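Long-range contacts in aspergillopepsin-2 heavy chain (Aspergillus niger var. macrosporus, PDB 1Y43), which forms the heavy chain of a two-chain acid endopeptidase of the glutamic peptidase (G1) family, which cleaves peptide bonds in proteins: residues Trp10-Asp14 and Val65-Ala69; Phe129-Glu133 and Gly165-Thr169. All blocks are in the same frame, centred on the assembly; numbering follows the deposited sequence.

Contact 1. Residues Trp10-Asp14 and Val65-Ala69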
loop_
_atom_site.group_PDB
_atom_site.type_symbol
_atom_site.label_atom_id
_atom_site.label_comp_id
_atom_site.label_asym_id
_atom_site.label_seq_id
_atom_site.Cartn_x
_atom_site.Cartn_y
_atom_site.Cartn_z
ATOM N N TRP B 10 0.731 -1.181 0.988
ATOM C CA TRP B 10 -0.667 -1.030 0.624
ATOM C C TRP B 10 -0.887 -0.979 -0.885
ATOM O O TRP B 10 0.063 -0.864 -1.654
ATOM C CB TRP B 10 -1.216 0.262 1.263
ATOM C CG TRP B 10 -0.401 1.497 1.005
ATOM C CD1 TRP B 10 0.628 1.983 1.771
ATOM C CD2 TRP B 10 -0.591 2.447 -0.056
ATOM N NE1 TRP B 10 1.075 3.174 1.259
ATOM C CE2 TRP B 10 0.346 3.483 0.139
ATOM C CE3 TRP B 10 -1.469 2.521 -1.146
ATOM C CZ2 TRP B 10 0.429 4.590 -0.717
ATOM C CZ3 TRP B 10 -1.381 3.629 -1.999
ATOM C CH2 TRP B 10 -0.440 4.644 -1.776
ATOM N N VAL B 11 -2.144 -1.143 -1.296
ATOM C CA VAL B 11 -2.514 -0.990 -2.699
ATOM C C VAL B 11 -3.528 0.148 -2.696
ATOM O O VAL B 11 -4.239 0.378 -1.692
ATOM C CB VAL B 11 -3.152 -2.262 -3.336
ATOM C CG1 VAL B 11 -2.149 -3.383 -3.368
ATOM C CG2 VAL B 11 -4.436 -2.656 -2.615
ATOM N N GLY B 12 -3.582 0.881 -3.789
ATOM C CA GLY B 12 -4.516 1.981 -3.835
ATOM C C GLY B 12 -4.763 2.560 -5.205
ATOM O O GLY B 12 -4.138 2.163 -6.196
ATOM N N ILE B 13 -5.764 3.430 -5.252
ATOM C CA ILE B 13 -6.149 4.152 -6.452
ATOM C C ILE B 13 -5.918 5.646 -6.165
ATOM O O ILE B 13 -6.324 6.156 -5.113
ATOM C CB ILE B 13 -7.644 3.922 -6.785
ATOM C CG1 ILE B 13 -7.863 2.443 -7.147
ATOM C CG2 ILE B 13 -8.094 4.838 -7.930
ATOM C CD1 ILE B 13 -9.322 2.062 -7.397
ATOM N N ASP B 14 -5.212 6.300 -7.086
ATOM C CA ASP B 14 -4.913 7.727 -7.032
ATOM C C ASP B 14 -3.905 8.174 -5.989
ATOM O O ASP B 14 -3.286 7.343 -5.321
ATOM C CB ASP B 14 -6.212 8.539 -6.979
ATOM C CG ASP B 14 -7.039 8.375 -8.252
ATOM O OD1 ASP B 14 -6.438 8.192 -9.326
ATOM O OD2 ASP B 14 -8.281 8.419 -8.175
ATOM N N VAL B 65 -4.746 -7.842 -0.394
ATOM C CA VAL B 65 -5.419 -6.557 -0.238
ATOM C C VAL B 65 -6.058 -6.130 -1.553
ATOM O O VAL B 65 -5.463 -6.276 -2.627
ATOM C CB VAL B 65 -4.452 -5.443 0.253
ATOM C CG1 VAL B 65 -4.127 -5.642 1.723
ATOM C CG2 VAL B 65 -3.166 -5.417 -0.587
ATOM N N THR B 66 -7.235 -5.520 -1.452
ATOM C CA THR B 66 -7.975 -5.082 -2.624
ATOM C C THR B 66 -8.768 -3.807 -2.367
ATOM O O THR B 66 -9.392 -3.676 -1.310
ATOM C CB THR B 66 -9.028 -6.156 -3.003
ATOM O OG1 THR B 66 -8.378 -7.409 -3.237
ATOM C CG2 THR B 66 -9.830 -5.746 -4.230
ATOM N N VAL B 67 -8.697 -2.858 -3.296
ATOM C CA VAL B 67 -9.541 -1.659 -3.229
ATOM C C VAL B 67 -10.348 -1.677 -4.531
ATOM O O VAL B 67 -9.855 -2.093 -5.584
ATOM C CB VAL B 67 -8.786 -0.299 -3.105
ATOM C CG1 VAL B 67 -8.149 -0.164 -1.726
ATOM C CG2 VAL B 67 -7.779 -0.104 -4.219
ATOM N N GLU B 68 -11.609 -1.281 -4.438
ATOM C CA GLU B 68 -12.507 -1.246 -5.585
ATOM C C GLU B 68 -13.314 0.046 -5.510
ATOM O O GLU B 68 -13.775 0.436 -4.433
ATOM C CB GLU B 68 -13.465 -2.438 -5.535
ATOM C CG GLU B 68 -12.812 -3.809 -5.735
ATOM C CD GLU B 68 -13.809 -4.972 -5.594
ATOM O OE1 GLU B 68 -15.039 -4.708 -5.507
ATOM O OE2 GLU B 68 -13.372 -6.156 -5.566
ATOM N N ALA B 69 -13.488 0.700 -6.652
ATOM C CA ALA B 69 -14.258 1.939 -6.722
ATOM C C ALA B 69 -15.519 1.662 -7.521
ATOM O O ALA B 69 -15.433 1.206 -8.659
ATOM C CB ALA B 69 -13.448 3.027 -7.414
#
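Start at Trp10, whose side chain leads away from Val65-Ala69: its NE1 hydrogen-bonds Glu110 and its ring meets that of Trp41. Val11 points its CB toward the partner segment, and Val11 CG1 reaches Val65 CG2 at 3.6 Å; Val11 O sits 3.9 Å from Val67 CG1. At Gly12 the backbone itself becomes the contact surface, with CA 3.9 Å from Val67 CG2; a CB here would collide with Trp10 CZ3 of its own strand. Ile13 then spans two partners, CG1 lying 3.9 Å from Val67 CG2 and CD1 4.2 Å from Ala69 CB. Asp14 leaves the interface, its carboxylate accepting backbone NH groups of Cys101 through Asn104. No hydrogen bond crosses between the segments, whose strand axes run nearly parallel, 10° apart: this is face-to-face packing of two sheets, part of the buried core of the beta sandwich. Strand 4-13 lies between strands 22-32 and 104-114, while strand 62-69 pairs with 74-81 and, antiparallel, with a strand of the light chain.

Contact 2. Residues Phe129-Glu133 and Gly165-Thr169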
loop_
_atom_site.group_PDB
_atom_site.type_symbol
_atom_site.label_atom_id
_atom_site.label_comp_id
_atom_site.label_asym_id
_atom_site.label_seq_id
_atom_site.Cartn_x
_atom_site.Cartn_y
_atom_site.Cartn_z
ATOM N N PHE B 129 4.836 -8.067 -3.855
ATOM C CA PHE B 129 3.411 -8.141 -4.141
ATOM C C PHE B 129 3.297 -9.097 -5.331
ATOM O O PHE B 129 3.931 -8.867 -6.366
ATOM C CB PHE B 129 2.875 -6.789 -4.605
ATOM C CG PHE B 129 2.829 -5.730 -3.533
ATOM C CD1 PHE B 129 3.905 -4.863 -3.337
ATOM C CD2 PHE B 129 1.677 -5.548 -2.781
ATOM C CE1 PHE B 129 3.819 -3.809 -2.403
ATOM C CE2 PHE B 129 1.588 -4.500 -1.850
ATOM C CZ PHE B 129 2.655 -3.637 -1.666
ATOM N N THR B 130 2.566 -10.189 -5.180
ATOM C CA THR B 130 2.360 -11.111 -6.284
ATOM C C THR B 130 0.904 -10.949 -6.685
ATOM O O THR B 130 0.107 -10.348 -5.956
ATOM C CB THR B 130 2.623 -12.570 -5.893
ATOM O OG1 THR B 130 1.790 -12.939 -4.786
ATOM C CG2 THR B 130 4.098 -12.762 -5.537
ATOM N N ASN B 131 0.552 -11.501 -7.843
ATOM C CA ASN B 131 -0.809 -11.393 -8.367
ATOM C C ASN B 131 -1.205 -9.903 -8.331
ATOM O O ASN B 131 -2.309 -9.535 -7.906
ATOM C CB ASN B 131 -1.769 -12.262 -7.545
ATOM C CG ASN B 131 -1.485 -13.751 -7.695
ATOM O OD1 ASN B 131 -1.462 -14.284 -8.801
ATOM N ND2 ASN B 131 -1.248 -14.422 -6.586
ATOM N N ALA B 132 -0.253 -9.062 -8.724
ATOM C CA ALA B 132 -0.413 -7.611 -8.762
ATOM C C ALA B 132 -1.168 -7.247 -10.027
ATOM O O ALA B 132 -0.595 -7.249 -11.121
ATOM C CB ALA B 132 0.948 -6.947 -8.739
ATOM N N GLU B 133 -2.449 -6.931 -9.870
ATOM C CA GLU B 133 -3.315 -6.623 -10.999
ATOM C C GLU B 133 -4.215 -5.424 -10.754
ATOM O O GLU B 133 -4.713 -5.226 -9.640
ATOM C CB GLU B 133 -4.210 -7.841 -11.295
ATOM C CG GLU B 133 -3.439 -9.107 -11.672
ATOM C CD GLU B 133 -4.322 -10.329 -11.876
ATOM O OE1 GLU B 133 -5.563 -10.212 -11.797
ATOM O OE2 GLU B 133 -3.770 -11.424 -12.139
ATOM N N GLY B 165 6.043 -8.914 -14.883
ATOM C CA GLY B 165 4.739 -8.834 -15.508
ATOM C C GLY B 165 3.582 -9.010 -14.538
ATOM O O GLY B 165 2.449 -8.633 -14.852
ATOM N N ASP B 166 3.845 -9.565 -13.358
ATOM C CA ASP B 166 2.771 -9.777 -12.387
ATOM C C ASP B 166 3.161 -9.533 -10.926
ATOM O O ASP B 166 2.419 -9.907 -10.013
ATOM C CB ASP B 166 2.180 -11.192 -12.548
ATOM C CG ASP B 166 3.237 -12.295 -12.473
ATOM O OD1 ASP B 166 4.239 -12.153 -11.742
ATOM O OD2 ASP B 166 3.055 -13.328 -13.144
ATOM N N SER B 167 4.310 -8.912 -10.700
ATOM C CA SER B 167 4.758 -8.672 -9.336
ATOM C C SER B 167 5.570 -7.399 -9.194
ATOM O O SER B 167 6.019 -6.809 -10.189
ATOM C CB SER B 167 5.589 -9.859 -8.829
ATOM O OG SER B 167 6.816 -9.990 -9.541
ATOM N N VAL B 168 5.690 -6.958 -7.943
ATOM C CA VAL B 168 6.450 -5.771 -7.588
ATOM C C VAL B 168 7.245 -6.156 -6.340
ATOM O O VAL B 168 6.660 -6.632 -5.370
ATOM C CB VAL B 168 5.508 -4.598 -7.222
ATOM C CG1 VAL B 168 6.319 -3.359 -6.854
ATOM C CG2 VAL B 168 4.559 -4.297 -8.371
ATOM N N THR B 169 8.560 -5.973 -6.364
ATOM C CA THR B 169 9.393 -6.292 -5.216
ATOM C C THR B 169 10.108 -5.030 -4.742
ATOM O O THR B 169 10.720 -4.327 -5.547
ATOM C CB THR B 169 10.466 -7.364 -5.562
ATOM O OG1 THR B 169 9.824 -8.595 -5.922
ATOM C CG2 THR B 169 11.399 -7.600 -4.387
#
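Three backbone hydrogen bonds hold Phe129-Glu133 to Gly165-Thr169. Two make Phe129 and Val168 an antiparallel hydrogen-bonded pair: Phe129 N gives to Val168 O at 2.8 Å, and Val168 N to Phe129 O at 3.0 Å. Regular pairing would next set Asn131 N on Asp166 O, but at left-handed Asn131 (51/42) the chain turns a corner, and the bond comes instead from Ala132 N, 3.1 Å from Asp166 O; this one-residue slip interrupts the antiparallel register. Phe129 O also receives a CA-H...O contact from Ser167 CA, 3.1 Å away. Apolar packing is modest: Phe129 CD1 lies 4.2 Å from Val168 CB on one face of the sheet, and Ala132 CB is 4.5 Å from Val168 CG2. Ser167 OG bonds Ser164 OG. In the beta sandwich, strand 126-136, broken at Asn131, pairs with 168-172 before the corner, with 139-141 its other neighbour; Thr169 carries the pairing on to Ser162 of strand 156-163. Thr130 and Glu133, on either side of the break, pair antiparallel with a light-chain strand.

In the fold
From the N terminus, the chain first lays down strand 4-13, and contact 1 closes a loop of 50 intervening residues when strand 62-69 packs over it. Only later does contact 2 open, closing a second loop of 31 residues as the chain enters its last strand, 168-172; the two loops follow in series, neither enclosing nor crossing the other. Contact 1 joins separate sheets mainly through side chains, whereas contact 2 knits neighbouring strands by backbone hydrogen bonds. Their centres lie 14 Å apart, yet they touch through the Phe129 ring: its CZ is 3.8 Å from Trp10 O, and its CE2 4.2 Å from Val11 CG1. The C-terminal sheet thus meets the N-terminal strand directly.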